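Local atomic coordinates of putative Xylose isomerase (Rhodospirillum rubrum, PDB entry 3QXB), a protein that binds iron and manganese ions in a xylose isomerase-like TIM barrel and is probably an isomerase. Residues V43-D57 against A82-S95. Residues are numbered along the deposited sequence; the frame is centred on the assembly and turned at random.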
ATOM      1  N   VAL A  43       0.391  -9.217  21.037  1.00 25.39           N
ATOM      2  CA  VAL A  43       1.564  -8.407  21.310  1.00 24.54           C
ATOM      3  C   VAL A  43       2.052  -8.681  22.743  1.00 25.49           C
ATOM      4  O   VAL A  43       3.264  -8.780  22.998  1.00 24.22           O
ATOM      5  CB  VAL A  43       1.273  -6.926  21.102  1.00 24.19           C
ATOM      6  CG1 VAL A  43       2.407  -6.071  21.662  1.00 23.67           C
ATOM      7  CG2 VAL A  43       1.032  -6.648  19.586  1.00 22.65           C
ATOM      8  N   ARG A  44       1.116  -8.806  23.673  1.00 25.80           N
ATOM      9  CA  ARG A  44       1.489  -9.008  25.083  1.00 27.28           C
ATOM     10  C   ARG A  44       2.035 -10.393  25.380  1.00 29.14           C
ATOM     11  O   ARG A  44       2.990 -10.528  26.141  1.00 30.20           O
ATOM     12  CB  ARG A  44       0.287  -8.818  26.014  1.00 27.31           C
ATOM     13  CG  ARG A  44       0.663  -8.899  27.508  1.00 30.80           C
ATOM     14  CD  ARG A  44      -0.572  -8.850  28.403  1.00 35.07           C
ATOM     15  NE  ARG A  44      -1.388 -10.023  28.153  1.00 40.42           N
ATOM     16  CZ  ARG A  44      -2.712 -10.099  28.294  1.00 43.77           C
ATOM     17  NH1 ARG A  44      -3.431  -9.054  28.705  1.00 47.40           N
ATOM     18  NH2 ARG A  44      -3.320 -11.245  28.016  1.00 44.11           N
ATOM     19  N   ASP A  45       1.365 -11.409  24.858  1.00 29.94           N
ATOM     20  CA  ASP A  45       1.626 -12.782  25.266  1.00 32.48           C
ATOM     21  C   ASP A  45       2.547 -13.487  24.285  1.00 32.69           C
ATOM     22  O   ASP A  45       3.474 -14.189  24.688  1.00 34.66           O
ATOM     23  CB  ASP A  45       0.313 -13.569  25.419  1.00 33.00           C
ATOM     24  CG  ASP A  45      -0.610 -12.986  26.505  1.00 34.65           C
ATOM     25  OD1 ASP A  45      -0.107 -12.473  27.545  1.00 34.50           O
ATOM     26  OD2 ASP A  45      -1.845 -13.050  26.303  1.00 38.19           O
ATOM     27  N   ASP A  46       2.299 -13.313  22.997  1.00 31.33           N
ATOM     28  CA  ASP A  46       3.120 -13.960  21.992  1.00 31.16           C
ATOM     29  C   ASP A  46       4.430 -13.239  21.689  1.00 29.59           C
ATOM     30  O   ASP A  46       5.459 -13.903  21.593  1.00 29.47           O
ATOM     31  CB  ASP A  46       2.320 -14.179  20.719  1.00 30.66           C
ATOM     32  CG  ASP A  46       1.147 -15.095  20.934  1.00 35.25           C
ATOM     33  OD1 ASP A  46       1.215 -15.922  21.849  1.00 41.86           O
ATOM     34  OD2 ASP A  46       0.158 -15.003  20.180  1.00 41.78           O
ATOM     35  N   LEU A  47       4.403 -11.906  21.534  1.00 27.52           N
ATOM     36  CA  LEU A  47       5.635 -11.148  21.325  1.00 26.47           C
ATOM     37  C   LEU A  47       6.281 -10.690  22.632  1.00 27.45           C
ATOM     38  O   LEU A  47       7.456 -10.370  22.620  1.00 26.94           O
ATOM     39  CB  LEU A  47       5.408  -9.922  20.460  1.00 25.67           C
ATOM     40  CG  LEU A  47       4.670 -10.176  19.147  1.00 23.20           C
ATOM     41  CD1 LEU A  47       4.596  -8.857  18.399  1.00 23.01           C
ATOM     42  CD2 LEU A  47       5.351 -11.258  18.366  1.00 21.71           C
ATOM     43  N   GLY A  48       5.529 -10.657  23.734  1.00 27.44           N
ATOM     44  CA  GLY A  48       6.104 -10.259  25.045  1.00 28.84           C
ATOM     45  C   GLY A  48       6.601  -8.813  25.031  1.00 28.92           C
ATOM     46  O   GLY A  48       7.623  -8.514  25.578  1.00 28.07           O
ATOM     47  N   LEU A  49       5.857  -7.909  24.386  1.00 28.67           N
ATOM     48  CA  LEU A  49       6.270  -6.491  24.277  1.00 29.17           C
ATOM     49  C   LEU A  49       5.233  -5.561  24.913  1.00 29.59           C
ATOM     50  O   LEU A  49       4.101  -5.943  25.204  1.00 29.65           O
ATOM     51  CB  LEU A  49       6.469  -6.115  22.798  1.00 28.70           C
ATOM     52  CG  LEU A  49       7.658  -6.802  22.129  1.00 29.31           C
ATOM     53  CD1 LEU A  49       7.648  -6.552  20.629  1.00 24.65           C
ATOM     54  CD2 LEU A  49       8.944  -6.279  22.747  1.00 28.38           C
ATOM     55  N   GLU A  50       5.644  -4.332  25.125  1.00 29.62           N
ATOM     56  CA  GLU A  50       4.823  -3.360  25.850  1.00 30.20           C
ATOM     57  C   GLU A  50       4.581  -2.090  25.033  1.00 27.85           C
ATOM     58  O   GLU A  50       3.459  -1.547  24.990  1.00 30.19           O
ATOM     59  CB  GLU A  50       5.576  -3.070  27.153  1.00 31.52           C
ATOM     60  CG  GLU A  50       4.936  -2.067  28.004  1.00 35.42           C
ATOM     61  CD  GLU A  50       5.717  -1.817  29.283  1.00 40.28           C
ATOM     62  OE1 GLU A  50       6.717  -2.550  29.557  1.00 42.10           O
ATOM     63  OE2 GLU A  50       5.292  -0.878  29.977  1.00 42.07           O
ATOM     64  N   TYR A  51       5.590  -1.679  24.281  1.00 26.38           N
ATOM     65  CA  TYR A  51       5.513  -0.472  23.456  1.00 24.46           C
ATOM     66  C   TYR A  51       5.080  -0.737  22.005  1.00 23.52           C
ATOM     67  O   TYR A  51       5.657  -1.557  21.280  1.00 23.70           O
ATOM     68  CB  TYR A  51       6.812   0.289  23.546  1.00 25.04           C
ATOM     69  CG  TYR A  51       7.179   0.536  25.003  1.00 24.91           C
ATOM     70  CD1 TYR A  51       6.504   1.476  25.763  1.00 23.95           C
ATOM     71  CD2 TYR A  51       8.167  -0.211  25.631  1.00 29.40           C
ATOM     72  CE1 TYR A  51       6.831   1.698  27.129  1.00 29.04           C
ATOM     73  CE2 TYR A  51       8.493   0.000  26.980  1.00 30.61           C
ATOM     74  CZ  TYR A  51       7.818   0.959  27.715  1.00 30.42           C
ATOM     75  OH  TYR A  51       8.157   1.166  29.040  1.00 35.47           O
ATOM     76  N   VAL A  52       4.051  -0.007  21.600  1.00 21.18           N
ATOM     77  CA  VAL A  52       3.390  -0.248  20.355  1.00 21.02           C
ATOM     78  C   VAL A  52       3.275   1.034  19.519  1.00 20.15           C
ATOM     79  O   VAL A  52       3.027   2.107  20.059  1.00 21.67           O
ATOM     80  CB  VAL A  52       1.992  -0.763  20.644  1.00 20.49           C
ATOM     81  CG1 VAL A  52       1.203  -0.906  19.359  1.00 18.47           C
ATOM     82  CG2 VAL A  52       2.028  -2.090  21.471  1.00 18.73           C
ATOM     83  N   GLN A  53       3.465   0.912  18.210  1.00 20.59           N
ATOM     84  CA  GLN A  53       3.132   1.976  17.266  1.00 19.40           C
ATOM     85  C   GLN A  53       2.017   1.461  16.395  1.00 18.58           C
ATOM     86  O   GLN A  53       2.170   0.438  15.687  1.00 20.43           O
ATOM     87  CB  GLN A  53       4.333   2.401  16.425  1.00 18.85           C
ATOM     88  CG  GLN A  53       4.115   3.598  15.619  1.00 17.22           C
ATOM     89  CD  GLN A  53       5.375   4.114  14.987  1.00 15.19           C
ATOM     90  OE1 GLN A  53       5.973   3.460  14.119  1.00 18.29           O
ATOM     91  NE2 GLN A  53       5.794   5.326  15.416  1.00 17.04           N
ATOM     92  N   TYR A  54       0.882   2.146  16.472  1.00 18.84           N
ATOM     93  CA  TYR A  54      -0.308   1.744  15.754  1.00 18.69           C
ATOM     94  C   TYR A  54      -0.170   2.262  14.338  1.00 19.32           C
ATOM     95  O   TYR A  54       0.334   3.355  14.152  1.00 20.38           O
ATOM     96  CB  TYR A  54      -1.506   2.354  16.450  1.00 19.06           C
ATOM     97  CG  TYR A  54      -2.873   2.072  15.838  1.00 18.72           C
ATOM     98  CD1 TYR A  54      -3.602   0.929  16.181  1.00 17.49           C
ATOM     99  CD2 TYR A  54      -3.456   2.975  14.981  1.00 17.39           C
ATOM    100  CE1 TYR A  54      -4.875   0.683  15.634  1.00 19.42           C
ATOM    101  CE2 TYR A  54      -4.722   2.752  14.479  1.00 18.46           C
ATOM    102  CZ  TYR A  54      -5.422   1.603  14.796  1.00 19.54           C
ATOM    103  OH  TYR A  54      -6.702   1.416  14.218  1.00 20.51           O
ATOM    104  N   THR A  55      -0.574   1.479  13.337  1.00 19.07           N
ATOM    105  CA  THR A  55      -0.420   1.888  11.930  1.00 17.97           C
ATOM    106  C   THR A  55      -1.761   2.401  11.329  1.00 17.64           C
ATOM    107  O   THR A  55      -2.827   1.830  11.584  1.00 18.80           O
ATOM    108  CB  THR A  55       0.134   0.722  11.052  1.00 18.24           C
ATOM    109  OG1 THR A  55       0.250   1.134   9.679  1.00 19.77           O
ATOM    110  CG2 THR A  55      -0.763  -0.543  11.113  1.00 17.28           C
ATOM    111  N   TYR A  56      -1.702   3.459  10.531  1.00 16.52           N
ATOM    112  CA  TYR A  56      -2.890   3.919   9.771  1.00 16.48           C
ATOM    113  C   TYR A  56      -3.472   2.787   8.882  1.00 15.96           C
ATOM    114  O   TYR A  56      -4.623   2.843   8.504  1.00 17.95           O
ATOM    115  CB  TYR A  56      -2.545   5.050   8.846  1.00 16.52           C
ATOM    116  CG  TYR A  56      -2.014   6.367   9.449  1.00 15.48           C
ATOM    117  CD1 TYR A  56      -1.776   6.533  10.813  1.00 15.18           C
ATOM    118  CD2 TYR A  56      -1.687   7.404   8.616  1.00 16.82           C
ATOM    119  CE1 TYR A  56      -1.261   7.730  11.294  1.00 19.61           C
ATOM    120  CE2 TYR A  56      -1.141   8.594   9.094  1.00 18.01           C
ATOM    121  CZ  TYR A  56      -0.930   8.762  10.406  1.00 19.36           C
ATOM    122  OH  TYR A  56      -0.440   9.995  10.867  1.00 18.06           O
ATOM    123  N   ASP A  57      -2.654   1.788   8.542  1.00 17.08           N
ATOM    124  CA  ASP A  57      -3.062   0.620   7.759  1.00 17.70           C
ATOM    125  C   ASP A  57      -4.105  -0.286   8.454  1.00 18.73           C
ATOM    126  O   ASP A  57      -4.596  -1.213   7.840  1.00 18.01           O
ATOM    127  CB  ASP A  57      -1.832  -0.211   7.315  1.00 17.64           C
ATOM    128  CG  ASP A  57      -1.089   0.391   6.107  1.00 20.13           C
ATOM    129  OD1 ASP A  57      -1.533   1.401   5.491  1.00 19.24           O
ATOM    130  OD2 ASP A  57      -0.012  -0.137   5.748  1.00 21.91           O
ATOM    131  N   ALA A  82      -4.784  -4.489  28.109  1.00 28.86           N
ATOM    132  CA  ALA A  82      -3.776  -5.530  28.110  1.00 28.51           C
ATOM    133  C   ALA A  82      -2.472  -5.056  28.757  1.00 28.84           C
ATOM    134  O   ALA A  82      -1.520  -5.814  28.833  1.00 30.29           O
ATOM    135  CB  ALA A  82      -3.508  -6.015  26.698  1.00 26.73           C
ATOM    136  N   GLY A  83      -2.418  -3.804  29.188  1.00 28.85           N
ATOM    137  CA  GLY A  83      -1.213  -3.226  29.811  1.00 30.49           C
ATOM    138  C   GLY A  83      -0.159  -2.747  28.819  1.00 29.91           C
ATOM    139  O   GLY A  83       1.019  -2.589  29.183  1.00 32.34           O
ATOM    140  N   LEU A  84      -0.561  -2.503  27.586  1.00 28.89           N
ATOM    141  CA  LEU A  84       0.357  -2.036  26.536  1.00 28.11           C
ATOM    142  C   LEU A  84       0.210  -0.526  26.347  1.00 27.55           C
ATOM    143  O   LEU A  84      -0.844   0.054  26.593  1.00 28.20           O
ATOM    144  CB  LEU A  84       0.081  -2.781  25.223  1.00 26.80           C
ATOM    145  CG  LEU A  84       0.030  -4.322  25.359  1.00 28.41           C
ATOM    146  CD1 LEU A  84      -0.471  -4.925  24.095  1.00 26.39           C
ATOM    147  CD2 LEU A  84       1.377  -4.963  25.794  1.00 27.10           C
ATOM    148  N   THR A  85       1.268   0.109  25.883  1.00 27.07           N
ATOM    149  CA  THR A  85       1.277   1.537  25.650  1.00 25.53           C
ATOM    150  C   THR A  85       1.441   1.800  24.183  1.00 23.50           C
ATOM    151  O   THR A  85       2.505   1.556  23.632  1.00 22.00           O
ATOM    152  CB  THR A  85       2.452   2.210  26.393  1.00 26.64           C
ATOM    153  OG1 THR A  85       2.333   1.930  27.792  1.00 29.10           O
ATOM    154  CG2 THR A  85       2.492   3.723  26.167  1.00 25.87           C
ATOM    155  N   ILE A  86       0.377   2.304  23.560  1.00 22.33           N
ATOM    156  CA  ILE A  86       0.448   2.860  22.208  1.00 21.29           C
ATOM    157  C   ILE A  86       1.042   4.290  22.265  1.00 21.81           C
ATOM    158  O   ILE A  86       0.365   5.265  22.662  1.00 18.87           O
ATOM    159  CB  ILE A  86      -0.885   2.869  21.499  1.00 20.95           C
ATOM    160  CG1 ILE A  86      -1.483   1.458  21.442  1.00 21.08           C
ATOM    161  CG2 ILE A  86      -0.714   3.469  20.040  1.00 18.41           C
ATOM    162  CD1 ILE A  86      -2.756   1.372  20.620  1.00 21.58           C
ATOM    163  N   GLU A  87       2.349   4.350  21.981  1.00 21.73           N
ATOM    164  CA  GLU A  87       3.114   5.585  21.981  1.00 22.33           C
ATOM    165  C   GLU A  87       2.830   6.547  20.834  1.00 21.91           C
ATOM    166  O   GLU A  87       2.967   7.785  20.981  1.00 21.34           O
ATOM    167  CB  GLU A  87       4.621   5.233  22.029  1.00 24.49           C
ATOM    168  CG  GLU A  87       4.965   4.532  23.323  1.00 24.22           C
ATOM    169  CD  GLU A  87       6.468   4.316  23.527  1.00 27.84           C
ATOM    170  OE1 GLU A  87       7.133   3.804  22.611  1.00 28.88           O
ATOM    171  OE2 GLU A  87       6.950   4.675  24.614  1.00 28.13           O
ATOM    172  N   SER A  88       2.410   6.002  19.701  1.00 19.92           N
ATOM    173  CA  SER A  88       2.161   6.823  18.540  1.00 19.86           C
ATOM    174  C   SER A  88       1.405   6.017  17.542  1.00 19.28           C
ATOM    175  O   SER A  88       1.329   4.800  17.625  1.00 19.35           O
ATOM    176  CB  SER A  88       3.452   7.302  17.882  1.00 20.03           C
ATOM    177  OG  SER A  88       4.353   6.226  17.668  1.00 21.19           O
ATOM    178  N   THR A  89       0.815   6.731  16.605  1.00 19.13           N
ATOM    179  CA  THR A  89       0.215   6.181  15.421  1.00 17.70           C
ATOM    180  C   THR A  89       1.146   6.636  14.335  1.00 18.42           C
ATOM    181  O   THR A  89       1.937   7.574  14.522  1.00 18.26           O
ATOM    182  CB  THR A  89      -1.228   6.716  15.110  1.00 17.54           C
ATOM    183  OG1 THR A  89      -1.213   8.137  14.948  1.00 19.61           O
ATOM    184  CG2 THR A  89      -2.247   6.296  16.196  1.00 17.32           C
ATOM    185  N   PHE A  90       1.105   5.945  13.203  1.00 18.42           N
ATOM    186  CA  PHE A  90       2.040   6.224  12.122  1.00 18.43           C
ATOM    187  C   PHE A  90       1.515   5.759  10.787  1.00 17.03           C
ATOM    188  O   PHE A  90       0.896   4.716  10.710  1.00 17.08           O
ATOM    189  CB  PHE A  90       3.380   5.550  12.381  1.00 17.95           C
ATOM    190  CG  PHE A  90       4.567   6.384  11.914  1.00 21.08           C
ATOM    191  CD1 PHE A  90       5.109   7.331  12.750  1.00 19.56           C
ATOM    192  CD2 PHE A  90       5.110   6.231  10.637  1.00 21.81           C
ATOM    193  CE1 PHE A  90       6.135   8.147  12.335  1.00 18.93           C
ATOM    194  CE2 PHE A  90       6.148   7.038  10.232  1.00 20.02           C
ATOM    195  CZ  PHE A  90       6.670   7.965  11.073  1.00 19.12           C
ATOM    196  N   GLY A  91       1.852   6.506   9.732  1.00 18.79           N
ATOM    197  CA  GLY A  91       1.567   6.126   8.336  1.00 18.07           C
ATOM    198  C   GLY A  91       2.112   4.772   7.953  1.00 19.63           C
ATOM    199  O   GLY A  91       3.192   4.339   8.430  1.00 17.36           O
ATOM    200  N   GLY A  92       1.354   4.108   7.092  1.00 19.53           N
ATOM    201  CA  GLY A  92       1.728   2.828   6.523  1.00 20.98           C
ATOM    202  C   GLY A  92       1.666   2.902   5.003  1.00 21.34           C
ATOM    203  O   GLY A  92       1.886   3.981   4.406  1.00 21.49           O
ATOM    204  N   LEU A  93       1.416   1.757   4.365  1.00 21.71           N
ATOM    205  CA  LEU A  93       1.505   1.677   2.895  1.00 22.16           C
ATOM    206  C   LEU A  93       0.393   2.393   2.189  1.00 21.43           C
ATOM    207  O   LEU A  93       0.641   2.984   1.153  1.00 22.21           O
ATOM    208  CB  LEU A  93       1.695   0.207   2.380  1.00 23.42           C
ATOM    209  CG  LEU A  93       2.962  -0.474   3.012  1.00 27.86           C
ATOM    210  CD1 LEU A  93       3.311  -1.864   2.424  1.00 31.57           C
ATOM    211  CD2 LEU A  93       4.281   0.412   3.026  1.00 31.03           C
ATOM    212  N   ALA A  94      -0.842   2.342   2.714  1.00 20.84           N
ATOM    213  CA  ALA A  94      -1.989   3.043   2.094  1.00 19.79           C
ATOM    214  C   ALA A  94      -1.673   4.552   1.963  1.00 19.61           C
ATOM    215  O   ALA A  94      -1.872   5.160   0.894  1.00 18.29           O
ATOM    216  CB  ALA A  94      -3.246   2.827   2.909  1.00 18.23           C
ATOM    217  N   SER A  95      -1.125   5.091   3.053  1.00 18.13           N
ATOM    218  CA  SER A  95      -0.721   6.478   3.136  1.00 18.17           C
ATOM    219  C   SER A  95       0.430   6.800   2.205  1.00 17.57           C
ATOM    220  O   SER A  95       0.398   7.804   1.519  1.00 18.43           O
ATOM    221  CB  SER A  95      -0.312   6.868   4.582  1.00 18.16           C
ATOM    222  OG  SER A  95       0.148   8.229   4.634  1.00 17.27           O
TER
HETATM  223  O   HOH W   1       2.929   2.156  10.069  1.00 24.42           O
HETATM  224  O   HOH W   2      -1.320   4.015   5.846  1.00 18.09           O
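Strands 51-55 and 85-90 run side by side in parallel, their axes 4.5 Å apart and 23° from aligned, and the ladder begins with Thr-85 N giving a nearly straight hydrogen bond to Glu-50 O. The register slips by one residue at Glu-87: Val-52 pairs with Ile-86, but Tyr-54 pairs with Thr-89, and Tyr-54 N donates to Ser-88 O. On the face of Val-52 and Tyr-54, Ile-86 touches both, CG2 lying 3.8 Å from Tyr-54 CB, while Thr-89 CG2 approaches the Tyr-54 ring obliquely. On the other face lie Gln-53, Ser-88 and Phe-90. Gln-53 leaves its backbone with CG anti to N (chi1 -171°) and reaches across to Ser-88, where NE2 donates to OG at 2.8 Å, the acceptor close to the amide plane. The same NE2 comes obliquely to the Phe-90 ring, 3.4 Å from its CD1, with the amide and ring planes 25° apart.

These are the second and third strands of the TIM barrel, joined by helix 65-81 in a beta-alpha-beta unit. Gln-53 OE1 is hydrogen-bonded to NE2 of the metal ligand His-244, and Phe-90 touches Glu-178, another ligand, which puts Gln-53 and Phe-90 in the second shell of the metal site. Beyond the strands, Tyr-56 lays one ring face over the Phe-90–Gly-91 peptide, with Gly-91 CA 3.7 Å from the ring centroid in a CH-pi contact. Gly-92 is the N-cap of helix 93-96, and the carboxylate of Asp-57 accepts from the helix's first two backbone N-H groups: OD2 takes Leu-93 N at 2.7 Å and OD1 takes Ala-94 N at 3.0 Å, both on the syn side, and a water links OD1 to Gly-92 N and Ser-95 N.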